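Local coordinates for chain length determinant protein (Shigella flexneri, PDB 4E2H) that regulates the chain length of the O-antigen polysaccharide of lipopolysaccharide, probably through its large periplasmic domain at the inner membrane, at residues Ile155-Ala158 with Leu159-Ala162; Glu176-Thr179 with Gln180-Phe184; Ala104-Ile107 with Gln108-Asp111; Asp111-Val114 with Asn115-Glu119. All coordinates share one frame; numbering follows the deposited sequence.

Contact 1: residues Ile155-Ala158 with Leu159-Ala162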
ATOM      1  N   ILE C 155       9.209  38.390  11.082  1.00 36.52           N
ATOM      2  CA  ILE C 155      10.185  39.322  10.554  1.00 36.86           C
ATOM      3  C   ILE C 155       9.605  40.738  10.414  1.00 38.58           C
ATOM      4  O   ILE C 155      10.218  41.684  10.898  1.00 40.14           O
ATOM      5  CB  ILE C 155      10.804  38.813   9.226  1.00 35.37           C
ATOM      6  CG1 ILE C 155      11.867  37.753   9.528  1.00 35.76           C
ATOM      7  CG2 ILE C 155      11.400  39.963   8.433  1.00 34.77           C
ATOM      8  CD1 ILE C 155      11.848  36.552   8.588  1.00 36.13           C
ATOM      9  N   GLN C 156       8.437  40.894   9.783  1.00 40.40           N
ATOM     10  CA  GLN C 156       7.801  42.224   9.681  1.00 43.45           C
ATOM     11  C   GLN C 156       7.715  42.897  11.044  1.00 41.56           C
ATOM     12  O   GLN C 156       7.858  44.111  11.162  1.00 41.83           O
ATOM     13  CB  GLN C 156       6.391  42.147   9.074  1.00 43.28           C
ATOM     14  CG  GLN C 156       6.320  42.571   7.602  1.00 52.89           C
ATOM     15  CD  GLN C 156       5.267  41.791   6.801  1.00 53.66           C
ATOM     16  OE1 GLN C 156       4.446  41.065   7.370  1.00 53.41           O
ATOM     17  NE2 GLN C 156       5.298  41.938   5.474  1.00 52.60           N
ATOM     18  N   GLU C 157       7.490  42.080  12.064  1.00 42.55           N
ATOM     19  CA  GLU C 157       7.223  42.557  13.401  1.00 43.63           C
ATOM     20  C   GLU C 157       8.509  43.054  14.039  1.00 46.78           C
ATOM     21  O   GLU C 157       8.558  44.144  14.632  1.00 47.49           O
ATOM     22  CB  GLU C 157       6.619  41.426  14.220  1.00 40.33           C
ATOM     23  CG  GLU C 157       6.130  41.803  15.580  1.00 47.99           C
ATOM     24  CD  GLU C 157       4.761  42.498  15.548  1.00 55.53           C
ATOM     25  OE1 GLU C 157       4.218  42.719  14.423  1.00 54.19           O
ATOM     26  OE2 GLU C 157       4.231  42.819  16.653  1.00 49.24           O
ATOM     27  N   ALA C 158       9.563  42.258  13.904  1.00 36.05           N
ATOM     28  CA  ALA C 158      10.834  42.610  14.527  1.00 38.99           C
ATOM     29  C   ALA C 158      11.502  43.816  13.842  1.00 40.42           C
ATOM     30  O   ALA C 158      12.461  44.390  14.364  1.00 37.35           O
ATOM     31  CB  ALA C 158      11.772  41.418  14.540  1.00 37.51           C
ATOM     32  N   LEU C 159      11.008  44.185  12.665  1.00 45.01           N
ATOM     33  CA  LEU C 159      11.596  45.294  11.939  1.00 46.18           C
ATOM     34  C   LEU C 159      11.210  46.555  12.674  1.00 49.26           C
ATOM     35  O   LEU C 159      12.024  47.471  12.824  1.00 45.44           O
ATOM     36  CB  LEU C 159      11.078  45.362  10.510  1.00 45.50           C
ATOM     37  CG  LEU C 159      11.541  46.569   9.705  1.00 43.66           C
ATOM     38  CD1 LEU C 159      13.048  46.559   9.585  1.00 45.35           C
ATOM     39  CD2 LEU C 159      10.912  46.516   8.336  1.00 50.34           C
ATOM     40  N   GLN C 160       9.961  46.590  13.133  1.00 49.21           N
ATOM     41  CA  GLN C 160       9.484  47.678  13.963  1.00 47.37           C
ATOM     42  C   GLN C 160      10.370  47.816  15.199  1.00 50.80           C
ATOM     43  O   GLN C 160      10.886  48.896  15.481  1.00 51.84           O
ATOM     44  CB  GLN C 160       8.044  47.409  14.377  1.00 50.34           C
ATOM     45  CG  GLN C 160       7.080  47.470  13.223  1.00 52.26           C
ATOM     46  CD  GLN C 160       5.654  47.257  13.673  1.00 63.84           C
ATOM     47  OE1 GLN C 160       5.352  46.282  14.376  1.00 62.20           O
ATOM     48  NE2 GLN C 160       4.762  48.182  13.291  1.00 62.43           N
ATOM     49  N   TYR C 161      10.554  46.722  15.938  1.00 44.80           N
ATOM     50  CA  TYR C 161      11.387  46.768  17.140  1.00 39.92           C
ATOM     51  C   TYR C 161      12.733  47.377  16.793  1.00 40.22           C
ATOM     52  O   TYR C 161      13.226  48.250  17.496  1.00 43.22           O
ATOM     53  CB  TYR C 161      11.611  45.370  17.749  1.00 41.17           C
ATOM     54  CG  TYR C 161      10.377  44.496  17.926  1.00 41.10           C
ATOM     55  CD1 TYR C 161       9.102  45.042  17.989  1.00 39.28           C
ATOM     56  CD2 TYR C 161      10.504  43.113  18.043  1.00 44.06           C
ATOM     57  CE1 TYR C 161       7.987  44.234  18.156  1.00 46.21           C
ATOM     58  CE2 TYR C 161       9.398  42.293  18.202  1.00 43.40           C
ATOM     59  CZ  TYR C 161       8.138  42.853  18.260  1.00 46.15           C
ATOM     60  OH  TYR C 161       7.028  42.044  18.427  1.00 44.21           O
ATOM     61  N   ALA C 162      13.352  46.909  15.714  1.00 35.80           N
ATOM     62  CA  ALA C 162      14.677  47.418  15.369  1.00 35.95           C
ATOM     63  C   ALA C 162      14.621  48.913  14.987  1.00 37.29           C
ATOM     64  O   ALA C 162      15.404  49.696  15.497  1.00 36.41           O
ATOM     65  CB  ALA C 162      15.320  46.600  14.280  1.00 32.16           C
TER

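Contact 2: residues Glu176-Thr179 with Gln180-Phe184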
ATOM      1  N   GLU C 176      23.749  32.096  16.717  1.00102.56           N
ATOM      2  CA  GLU C 176      23.207  30.744  16.551  1.00 98.72           C
ATOM      3  C   GLU C 176      21.707  30.570  16.834  1.00 99.21           C
ATOM      4  O   GLU C 176      21.323  30.351  17.985  1.00101.93           O
ATOM      5  CB  GLU C 176      24.013  29.764  17.404  1.00 95.45           C
ATOM      6  N   ASP C 177      20.874  30.645  15.792  1.00 72.17           N
ATOM      7  CA  ASP C 177      19.431  30.395  15.928  1.00 70.63           C
ATOM      8  C   ASP C 177      18.664  31.624  16.512  1.00 70.30           C
ATOM      9  O   ASP C 177      19.118  32.259  17.469  1.00 64.96           O
ATOM     10  CB  ASP C 177      19.197  29.117  16.756  1.00 68.68           C
ATOM     11  CG  ASP C 177      17.737  28.712  16.823  1.00 75.68           C
ATOM     12  OD1 ASP C 177      16.984  29.049  15.882  1.00 70.52           O
ATOM     13  OD2 ASP C 177      17.337  28.049  17.816  1.00 79.48           O
ATOM     14  N   VAL C 178      17.499  31.940  15.940  1.00 72.20           N
ATOM     15  CA  VAL C 178      16.781  33.187  16.235  1.00 64.61           C
ATOM     16  C   VAL C 178      15.282  33.037  16.534  1.00 59.59           C
ATOM     17  O   VAL C 178      14.561  32.365  15.788  1.00 59.95           O
ATOM     18  CB  VAL C 178      16.908  34.120  15.040  1.00 62.45           C
ATOM     19  CG1 VAL C 178      16.821  35.571  15.488  1.00 55.14           C
ATOM     20  CG2 VAL C 178      18.231  33.874  14.365  1.00 67.11           C
ATOM     21  N   THR C 179      14.817  33.675  17.616  1.00 45.71           N
ATOM     22  CA  THR C 179      13.379  33.697  17.964  1.00 41.90           C
ATOM     23  C   THR C 179      12.738  35.032  17.619  1.00 39.27           C
ATOM     24  O   THR C 179      13.405  35.934  17.117  1.00 42.10           O
ATOM     25  CB  THR C 179      13.116  33.489  19.465  1.00 40.58           C
ATOM     26  OG1 THR C 179      13.487  34.684  20.188  1.00 40.22           O
ATOM     27  CG2 THR C 179      13.858  32.245  19.985  1.00 32.03           C
ATOM     28  N   GLN C 180      11.453  35.178  17.940  1.00 35.69           N
ATOM     29  CA  GLN C 180      10.754  36.435  17.682  1.00 33.62           C
ATOM     30  C   GLN C 180      11.359  37.573  18.486  1.00 37.78           C
ATOM     31  O   GLN C 180      11.271  38.730  18.087  1.00 43.42           O
ATOM     32  CB  GLN C 180       9.270  36.310  18.013  1.00 35.56           C
ATOM     33  CG  GLN C 180       8.495  37.627  18.144  1.00 33.78           C
ATOM     34  CD  GLN C 180       8.102  38.227  16.801  1.00 34.58           C
ATOM     35  OE1 GLN C 180       7.138  37.783  16.152  1.00 31.91           O
ATOM     36  NE2 GLN C 180       8.845  39.255  16.376  1.00 39.82           N
ATOM     37  N   ASP C 181      11.961  37.263  19.626  1.00 41.37           N
ATOM     38  CA  ASP C 181      12.515  38.312  20.472  1.00 44.14           C
ATOM     39  C   ASP C 181      13.807  38.863  19.856  1.00 44.50           C
ATOM     40  O   ASP C 181      13.835  39.989  19.330  1.00 41.62           O
ATOM     41  CB  ASP C 181      12.742  37.748  21.867  1.00 45.58           C
ATOM     42  CG  ASP C 181      11.468  37.136  22.456  1.00 49.31           C
ATOM     43  OD1 ASP C 181      10.374  37.742  22.296  1.00 47.03           O
ATOM     44  OD2 ASP C 181      11.558  36.044  23.071  1.00 53.54           O
ATOM     45  N   THR C 182      14.838  38.019  19.875  1.00 31.57           N
ATOM     46  CA  THR C 182      16.139  38.263  19.258  1.00 31.35           C
ATOM     47  C   THR C 182      16.214  38.582  17.743  1.00 28.26           C
ATOM     48  O   THR C 182      17.263  39.015  17.262  1.00 26.29           O
ATOM     49  CB  THR C 182      17.074  37.074  19.513  1.00 34.37           C
ATOM     50  OG1 THR C 182      16.533  35.912  18.869  1.00 37.92           O
ATOM     51  CG2 THR C 182      17.196  36.816  21.012  1.00 35.13           C
ATOM     52  N   LEU C 183      15.151  38.390  16.977  1.00 26.73           N
ATOM     53  CA  LEU C 183      15.267  38.720  15.546  1.00 28.55           C
ATOM     54  C   LEU C 183      15.808  40.125  15.271  1.00 30.69           C
ATOM     55  O   LEU C 183      16.681  40.298  14.409  1.00 31.92           O
ATOM     56  CB  LEU C 183      13.945  38.525  14.792  1.00 31.08           C
ATOM     57  CG  LEU C 183      13.789  37.194  14.056  1.00 32.17           C
ATOM     58  CD1 LEU C 183      12.308  36.899  13.780  1.00 29.43           C
ATOM     59  CD2 LEU C 183      14.613  37.184  12.760  1.00 32.18           C
ATOM     60  N   PHE C 184      15.297  41.127  15.987  1.00 29.68           N
ATOM     61  CA  PHE C 184      15.648  42.519  15.688  1.00 26.89           C
ATOM     62  C   PHE C 184      17.160  42.767  15.833  1.00 30.82           C
ATOM     63  O   PHE C 184      17.687  43.785  15.375  1.00 30.18           O
ATOM     64  CB  PHE C 184      14.852  43.503  16.568  1.00 29.10           C
ATOM     65  CG  PHE C 184      15.519  43.822  17.887  1.00 25.37           C
ATOM     66  CD1 PHE C 184      15.368  42.985  18.981  1.00 23.35           C
ATOM     67  CD2 PHE C 184      16.290  44.969  18.035  1.00 26.22           C
ATOM     68  CE1 PHE C 184      15.980  43.275  20.191  1.00 23.96           C
ATOM     69  CE2 PHE C 184      16.907  45.256  19.245  1.00 24.94           C
ATOM     70  CZ  PHE C 184      16.751  44.406  20.316  1.00 25.05           C
TER
HETATM   71  O   HOH W   1      17.819  33.652  20.213  1.00 37.78           O
HETATM   72  O   HOH W   2      13.443  34.290  23.205  1.00 36.73           O

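Contact 3: residues Ala104-Ile107 with Gln108-Asp111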
ATOM      1  N   ALA C 104      -9.245 -25.155 -25.079  1.00 50.43           N
ATOM      2  CA  ALA C 104      -8.131 -24.231 -25.071  1.00 50.33           C
ATOM      3  C   ALA C 104      -8.548 -22.865 -25.558  1.00 54.17           C
ATOM      4  O   ALA C 104      -7.931 -21.859 -25.188  1.00 54.02           O
ATOM      5  CB  ALA C 104      -6.976 -24.763 -25.898  1.00 51.18           C
ATOM      6  N   GLN C 105      -9.583 -22.807 -26.386  1.00 66.51           N
ATOM      7  CA  GLN C 105     -10.014 -21.507 -26.878  1.00 67.46           C
ATOM      8  C   GLN C 105     -10.846 -20.772 -25.816  1.00 64.98           C
ATOM      9  O   GLN C 105     -10.707 -19.565 -25.638  1.00 64.82           O
ATOM     10  CB  GLN C 105     -10.763 -21.646 -28.200  1.00 70.62           C
ATOM     11  CG  GLN C 105     -12.247 -21.349 -28.124  1.00 73.54           C
ATOM     12  CD  GLN C 105     -12.865 -21.210 -29.507  1.00 83.63           C
ATOM     13  OE1 GLN C 105     -12.155 -20.992 -30.499  1.00 86.07           O
ATOM     14  NE2 GLN C 105     -14.193 -21.332 -29.579  1.00 80.61           N
ATOM     15  N   TYR C 106     -11.676 -21.519 -25.094  1.00 48.54           N
ATOM     16  CA  TYR C 106     -12.520 -20.964 -24.047  1.00 48.73           C
ATOM     17  C   TYR C 106     -11.719 -20.426 -22.867  1.00 49.28           C
ATOM     18  O   TYR C 106     -12.177 -19.558 -22.105  1.00 45.52           O
ATOM     19  CB  TYR C 106     -13.534 -22.008 -23.593  1.00 49.37           C
ATOM     20  CG  TYR C 106     -14.687 -22.142 -24.562  1.00 56.45           C
ATOM     21  CD1 TYR C 106     -14.789 -21.293 -25.656  1.00 55.64           C
ATOM     22  CD2 TYR C 106     -15.679 -23.105 -24.381  1.00 58.29           C
ATOM     23  CE1 TYR C 106     -15.837 -21.398 -26.549  1.00 60.95           C
ATOM     24  CE2 TYR C 106     -16.743 -23.211 -25.267  1.00 57.11           C
ATOM     25  CZ  TYR C 106     -16.815 -22.355 -26.353  1.00 60.52           C
ATOM     26  OH  TYR C 106     -17.861 -22.440 -27.254  1.00 57.65           O
ATOM     27  N   ILE C 107     -10.515 -20.952 -22.728  1.00 44.69           N
ATOM     28  CA  ILE C 107      -9.549 -20.448 -21.765  1.00 44.25           C
ATOM     29  C   ILE C 107      -8.872 -19.202 -22.298  1.00 44.39           C
ATOM     30  O   ILE C 107      -8.636 -18.259 -21.554  1.00 44.64           O
ATOM     31  CB  ILE C 107      -8.472 -21.497 -21.499  1.00 45.47           C
ATOM     32  CG1 ILE C 107      -9.005 -22.530 -20.494  1.00 45.03           C
ATOM     33  CG2 ILE C 107      -7.166 -20.836 -21.047  1.00 35.40           C
ATOM     34  CD1 ILE C 107      -8.130 -23.755 -20.350  1.00 43.12           C
ATOM     35  N   GLN C 108      -8.545 -19.211 -23.587  1.00 49.72           N
ATOM     36  CA  GLN C 108      -7.981 -18.033 -24.225  1.00 49.17           C
ATOM     37  C   GLN C 108      -9.061 -16.960 -24.378  1.00 51.66           C
ATOM     38  O   GLN C 108      -8.757 -15.789 -24.587  1.00 51.99           O
ATOM     39  CB  GLN C 108      -7.369 -18.392 -25.579  1.00 48.74           C
ATOM     40  CG  GLN C 108      -6.623 -17.254 -26.268  1.00 49.75           C
ATOM     41  CD  GLN C 108      -5.453 -16.718 -25.445  1.00 59.56           C
ATOM     42  OE1 GLN C 108      -4.693 -17.491 -24.835  1.00 57.50           O
ATOM     43  NE2 GLN C 108      -5.298 -15.383 -25.425  1.00 58.49           N
ATOM     44  N   GLN C 109     -10.324 -17.360 -24.252  1.00 46.88           N
ATOM     45  CA  GLN C 109     -11.420 -16.422 -24.404  1.00 44.84           C
ATOM     46  C   GLN C 109     -11.624 -15.695 -23.083  1.00 53.57           C
ATOM     47  O   GLN C 109     -11.981 -14.508 -23.043  1.00 50.64           O
ATOM     48  CB  GLN C 109     -12.699 -17.148 -24.819  1.00 48.44           C
ATOM     49  CG  GLN C 109     -13.968 -16.302 -24.709  1.00 46.93           C
ATOM     50  CD  GLN C 109     -15.218 -17.096 -25.048  1.00 48.06           C
ATOM     51  OE1 GLN C 109     -15.404 -17.519 -26.190  1.00 50.06           O
ATOM     52  NE2 GLN C 109     -16.070 -17.326 -24.052  1.00 45.92           N
ATOM     53  N   VAL C 110     -11.393 -16.419 -21.997  1.00 61.86           N
ATOM     54  CA  VAL C 110     -11.467 -15.813 -20.686  1.00 55.88           C
ATOM     55  C   VAL C 110     -10.172 -15.064 -20.396  1.00 61.54           C
ATOM     56  O   VAL C 110     -10.204 -13.975 -19.822  1.00 61.40           O
ATOM     57  CB  VAL C 110     -11.766 -16.855 -19.597  1.00 57.97           C
ATOM     58  CG1 VAL C 110     -11.641 -16.237 -18.217  1.00 55.43           C
ATOM     59  CG2 VAL C 110     -13.161 -17.436 -19.793  1.00 55.14           C
ATOM     60  N   ASP C 111      -9.036 -15.619 -20.814  1.00 56.23           N
ATOM     61  CA  ASP C 111      -7.766 -14.937 -20.597  1.00 54.61           C
ATOM     62  C   ASP C 111      -7.725 -13.611 -21.337  1.00 59.78           C
ATOM     63  O   ASP C 111      -6.892 -12.757 -21.049  1.00 61.03           O
ATOM     64  CB  ASP C 111      -6.586 -15.799 -21.014  1.00 56.21           C
ATOM     65  CG  ASP C 111      -5.258 -15.055 -20.928  1.00 62.57           C
ATOM     66  OD1 ASP C 111      -5.069 -14.266 -19.974  1.00 63.57           O
ATOM     67  OD2 ASP C 111      -4.396 -15.251 -21.822  1.00 64.54           O
TER

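Contact 4: residues Asp111-Val114 with Asn115-Glu119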
ATOM      1  N   ASP C 111      -9.036 -15.619 -20.814  1.00 56.23           N
ATOM      2  CA  ASP C 111      -7.766 -14.937 -20.597  1.00 54.61           C
ATOM      3  C   ASP C 111      -7.725 -13.611 -21.337  1.00 59.78           C
ATOM      4  O   ASP C 111      -6.892 -12.757 -21.049  1.00 61.03           O
ATOM      5  CB  ASP C 111      -6.586 -15.799 -21.014  1.00 56.21           C
ATOM      6  CG  ASP C 111      -5.258 -15.055 -20.928  1.00 62.57           C
ATOM      7  OD1 ASP C 111      -5.069 -14.266 -19.974  1.00 63.57           O
ATOM      8  OD2 ASP C 111      -4.396 -15.251 -21.822  1.00 64.54           O
ATOM      9  N   ASP C 112      -8.615 -13.430 -22.302  1.00 59.15           N
ATOM     10  CA  ASP C 112      -8.699 -12.147 -22.983  1.00 56.59           C
ATOM     11  C   ASP C 112      -9.679 -11.235 -22.271  1.00 57.32           C
ATOM     12  O   ASP C 112      -9.436 -10.041 -22.142  1.00 57.20           O
ATOM     13  CB  ASP C 112      -9.099 -12.335 -24.442  1.00 55.49           C
ATOM     14  CG  ASP C 112      -7.926 -12.726 -25.311  1.00 63.85           C
ATOM     15  OD1 ASP C 112      -6.807 -12.892 -24.766  1.00 67.12           O
ATOM     16  OD2 ASP C 112      -8.124 -12.880 -26.536  1.00 67.14           O
ATOM     17  N   LYS C 113     -10.788 -11.800 -21.804  1.00 47.97           N
ATOM     18  CA  LYS C 113     -11.773 -11.005 -21.089  1.00 47.51           C
ATOM     19  C   LYS C 113     -11.133 -10.374 -19.842  1.00 48.79           C
ATOM     20  O   LYS C 113     -11.201  -9.162 -19.633  1.00 47.62           O
ATOM     21  CB  LYS C 113     -12.994 -11.841 -20.720  1.00 44.89           C
ATOM     22  CG  LYS C 113     -14.029 -11.087 -19.894  1.00 49.35           C
ATOM     23  CD  LYS C 113     -15.355 -11.848 -19.805  1.00 50.70           C
ATOM     24  CE  LYS C 113     -16.390 -11.021 -19.026  1.00 61.89           C
ATOM     25  NZ  LYS C 113     -17.605 -11.804 -18.574  1.00 64.78           N
ATOM     26  N   VAL C 114     -10.490 -11.207 -19.038  1.00 38.26           N
ATOM     27  CA  VAL C 114      -9.799 -10.760 -17.846  1.00 39.71           C
ATOM     28  C   VAL C 114      -8.767  -9.693 -18.176  1.00 43.37           C
ATOM     29  O   VAL C 114      -8.586  -8.753 -17.416  1.00 46.56           O
ATOM     30  CB  VAL C 114      -9.059 -11.927 -17.135  1.00 38.43           C
ATOM     31  CG1 VAL C 114      -8.032 -11.380 -16.127  1.00 37.67           C
ATOM     32  CG2 VAL C 114     -10.039 -12.857 -16.452  1.00 36.21           C
ATOM     33  N   ASN C 115      -8.061  -9.834 -19.287  1.00 41.92           N
ATOM     34  CA  ASN C 115      -7.069  -8.819 -19.612  1.00 45.41           C
ATOM     35  C   ASN C 115      -7.741  -7.506 -19.966  1.00 50.26           C
ATOM     36  O   ASN C 115      -7.175  -6.421 -19.762  1.00 52.74           O
ATOM     37  CB  ASN C 115      -6.114  -9.267 -20.713  1.00 45.20           C
ATOM     38  CG  ASN C 115      -4.810  -9.802 -20.157  1.00 50.91           C
ATOM     39  OD1 ASN C 115      -3.889  -9.029 -19.826  1.00 48.27           O
ATOM     40  ND2 ASN C 115      -4.719 -11.135 -20.044  1.00 51.32           N
ATOM     41  N   GLN C 116      -8.964  -7.608 -20.474  1.00 63.12           N
ATOM     42  CA  GLN C 116      -9.781  -6.426 -20.681  1.00 67.76           C
ATOM     43  C   GLN C 116     -10.198  -5.773 -19.342  1.00 67.10           C
ATOM     44  O   GLN C 116      -9.953  -4.590 -19.133  1.00 70.41           O
ATOM     45  CB  GLN C 116     -10.992  -6.771 -21.540  1.00 69.77           C
ATOM     46  CG  GLN C 116     -10.973  -6.127 -22.905  1.00 75.58           C
ATOM     47  CD  GLN C 116     -12.345  -5.585 -23.293  1.00 91.42           C
ATOM     48  OE1 GLN C 116     -13.285  -5.593 -22.485  1.00 89.01           O
ATOM     49  NE2 GLN C 116     -12.466  -5.109 -24.532  1.00 95.63           N
ATOM     50  N   GLU C 117     -10.823  -6.539 -18.444  1.00 62.61           N
ATOM     51  CA  GLU C 117     -11.197  -6.043 -17.110  1.00 59.96           C
ATOM     52  C   GLU C 117      -9.990  -5.458 -16.394  1.00 59.82           C
ATOM     53  O   GLU C 117     -10.114  -4.504 -15.644  1.00 61.73           O
ATOM     54  CB  GLU C 117     -11.744  -7.171 -16.222  1.00 59.47           C
ATOM     55  CG  GLU C 117     -13.137  -7.717 -16.545  1.00 61.20           C
ATOM     56  CD  GLU C 117     -13.476  -8.955 -15.696  1.00 65.93           C
ATOM     57  OE1 GLU C 117     -12.633  -9.344 -14.850  1.00 60.02           O
ATOM     58  OE2 GLU C 117     -14.573  -9.548 -15.868  1.00 71.26           O
ATOM     59  N   LEU C 118      -8.826  -6.056 -16.612  1.00 49.23           N
ATOM     60  CA  LEU C 118      -7.640  -5.696 -15.859  1.00 51.99           C
ATOM     61  C   LEU C 118      -7.095  -4.332 -16.268  1.00 58.85           C
ATOM     62  O   LEU C 118      -6.697  -3.534 -15.415  1.00 59.11           O
ATOM     63  CB  LEU C 118      -6.559  -6.762 -16.005  1.00 49.20           C
ATOM     64  CG  LEU C 118      -5.747  -7.081 -14.743  1.00 49.64           C
ATOM     65  CD1 LEU C 118      -6.531  -6.771 -13.476  1.00 50.81           C
ATOM     66  CD2 LEU C 118      -5.315  -8.555 -14.752  1.00 52.01           C
ATOM     67  N   GLU C 119      -7.074  -4.045 -17.562  1.00 81.63           N
ATOM     68  CA  GLU C 119      -6.532  -2.763 -17.983  1.00 85.34           C
ATOM     69  C   GLU C 119      -7.385  -1.585 -17.489  1.00 85.04           C
ATOM     70  O   GLU C 119      -6.855  -0.520 -17.182  1.00 86.00           O
ATOM     71  CB  GLU C 119      -6.274  -2.719 -19.495  1.00 86.77           C
ATOM     72  CG  GLU C 119      -5.294  -3.798 -19.976  1.00 97.05           C
ATOM     73  CD  GLU C 119      -4.078  -3.964 -19.066  1.00 97.11           C
ATOM     74  OE1 GLU C 119      -3.532  -2.941 -18.599  1.00 95.24           O
ATOM     75  OE2 GLU C 119      -3.670  -5.121 -18.817  1.00 95.41           O
TER

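Contact 1: residues Ile155-Ala158 with Leu159-Ala162
The Tyr161 ring leans back over the peptide carbonyl of Glu157, one turn earlier in the same helix, and shows how an aromatic side chain can rest on its own backbone. Glu157 O sits 3.5 Å from the ring atom CD1 and lies above the middle of one ring face. With CG anti to the carbonyl carbon (chi1 -48°), the ring is turned back along the helix toward the preceding turn. Its CD2 atom comes within 4.1 Å of Ala158 CB, a modest apolar contact beside the carbonyl. At the far end of the ring, the hydroxyl meets the aliphatic part of the glutamate: Glu157 CG is modelled 3.0 Å from Tyr161 OH, a crowding that may be partly a modelling error. The Glu157 chain bends at its second torsion, and its carboxylate plane stands almost upright to the ring, 86° from it.

The backbone beneath is uneven. Ala162 N bonds soundly to Ala158 O at 3.0 Å, whereas Leu159 N reaches the carbonyls of Ile155 and Gln156 only through two weak bonds. Gln160 N likewise gives Glu157 O a weak bond from three residues on, at 3.2 Å, so the carbonyl under the ring is lightly engaged by N-H groups.

Gln180 of the following loop packs on both Glu157 and Tyr161. Because Glu157 OE2 is hydrogen-bonded to Thr200 of the second subunit, the buried carboxylate has a polar partner across the subunit interface, while its CG methylene packs against the tyrosine hydroxyl.

Contact 2: residues Glu176-Thr179 with Gln180-Phe184
Gln180 follows directly on Thr179 and leads its side chain out of the turn, to lie against Glu157 and Tyr161 of helix 97-164. Asp181 comes next, and its backbone N bonds to Thr179 OG1 at 3.0 Å. The hydroxyl can receive it because OG1 stands between the backbone N and the carbonyl carbon of its own residue (chi1 73°), folded close to the chain that follows. A water bound to the same hydroxyl donates to Asp181 OD2 at 2.6 Å, adding a water-mediated link between the two side chains. The carboxylate has stronger partners, however, forming salt bridges with Arg151 and Arg201 of the second subunit.

A side-chain oxygen accepting from the N-H two residues on defines an ST turn, here in the loop between helices 97-164 and 187-195. Thr182 answers it in the reverse direction: its OG1 accepts from Thr179 N at 3.1 Å, with a fairly straight N-H...O angle of 153°. A second water lies 2.9 Å from Thr182 OG1 and gives a weak bond to Asp177 O. Val178 CG1 lies against the same threonine oxygen, crossing beside the threonine at an angle.

Leu183 closes the turn with a weak bond from its N to Thr179 O at 3.0 Å. Its CG packs 3.7 Å from Val178 CG1, and the leucine also meets Ala158 of the long helix and Leu191 and Met194 of helix 187-195.

Contact 3: residues Ala104-Ile107 with Gln108-Asp111
Ile107 is tied to Asp111, one turn further along the helix, through its carbonyl: Ile107 O receives Asp111 N at 2.8 Å with an N-H...O angle of 156°, a sound alpha-helical bond. Asp111 CB settles close to the same oxygen, 3.2 Å from Ile107 O. The CB and CG2 of the isoleucine lie against Gln108 N, though the CB bond itself points away from the following turn.

Gln108 looks back instead to the preceding turn. Its N bonds to Ala104 O at 3.2 Å, and its CB lies 3.5 Å from that same Ala104 O and also rests against the carbonyl of Gln105. Beyond CB the chain bends at its second torsion, and its amide end leads away from the earlier turn. The neighbouring bond, from Gln109 N to Gln105 O, is weak by comparison.

Tyr106 contributes through both its carbonyl and its ring. Val110 N bonds to Tyr106 O at 3.2 Å, and Val110 CG2 packs 3.3 Å from the same oxygen. The ring has Gln109 beside it, the two side chains pointing the same way with ring and amide planes inclined by 47°. Gln109 leaves with CG opposite the backbone N (chi1 167°) and stays extended, which brings its amide oxygen obliquely to the ring, Gln109 OE1 lying 3.9 Å from Tyr106 CD1 and from Tyr106 CE1. This is loose lateral contact.

Among the surrounding elements, Tyr106, Gln109 and Val110 face helix 43-65, meeting Leu65, Leu61 and Ala57, whereas Ile107 and Asp111 pack on Tyr232 and Ala104 on Pro238 in the C-terminal part of the chain.

Contact 4: residues Asp111-Val114 with Asn115-Glu119
Asp111 and Asn115 lie alongside one another, pointing the same way, with carboxylate and amide planes 72° apart. The key bond joins the asparagine side chain to the aspartate backbone: Asn115 ND2 donates to Asp111 O at 2.9 Å, almost perfectly straight at 174°. The oxygen lies in the amide plane, and the donor arrives nearly along the C=O axis, which should hold the amide's rotation. It appears to stand in for the usual helical bond, since Asn115 N is 3.6 Å from Asp111 O. The side chain thus serves a carbonyl that its own backbone leaves at a distance.

Lys113 and Glu117 cross at a slant one turn apart. The lysine is fully extended, and the nearest approach is Lys113 CE to Glu117 OE2 at 3.9 Å. With NZ and OE2 4.6 Å apart, the opposite charges may attract each other without touching. The backbone between them is joined by Glu117 N to Lys113 O at 2.9 Å.

Val114 and Leu118 form the apolar counterpart, side by side in the same direction, Val114 CG1 lying 4.2 Å from Leu118 CD2. Leu118 N bonds to Val114 O at 2.8 Å.

Glu117 has long, weak ion pairs with Arg53 of helix 43-65 and Arg233 of the second subunit, where Lys113 also packs on Val235. The buried pair faces helix 43-65, Val114 on Ala57 and Leu118 on Leu50, while Val114 and Asn115 meet Ala231 and Ile229 of the C-terminal segment.

How the contacts relate
Three of the four contacts sample one long helix, 97-164, at opposite ends. Contacts 3 and 4 share Asp111 and adjoin, their centres about 11 Å apart; both are partly buried, with apolar residues against helix 43-65 and polar ones at the surface. Contacts 1 and 2 lie at the other end, the centres of contacts 1 and 3 being about 76 Å apart. These two are largely buried and touch directly, with Ala158 against Leu183. Chemistry follows place: buried carboxylates of contacts 1 and 2 find firm partners on the second subunit, contact 4 reaches it only through one long, weak ion pair and packing, and contact 3 touches no other subunit.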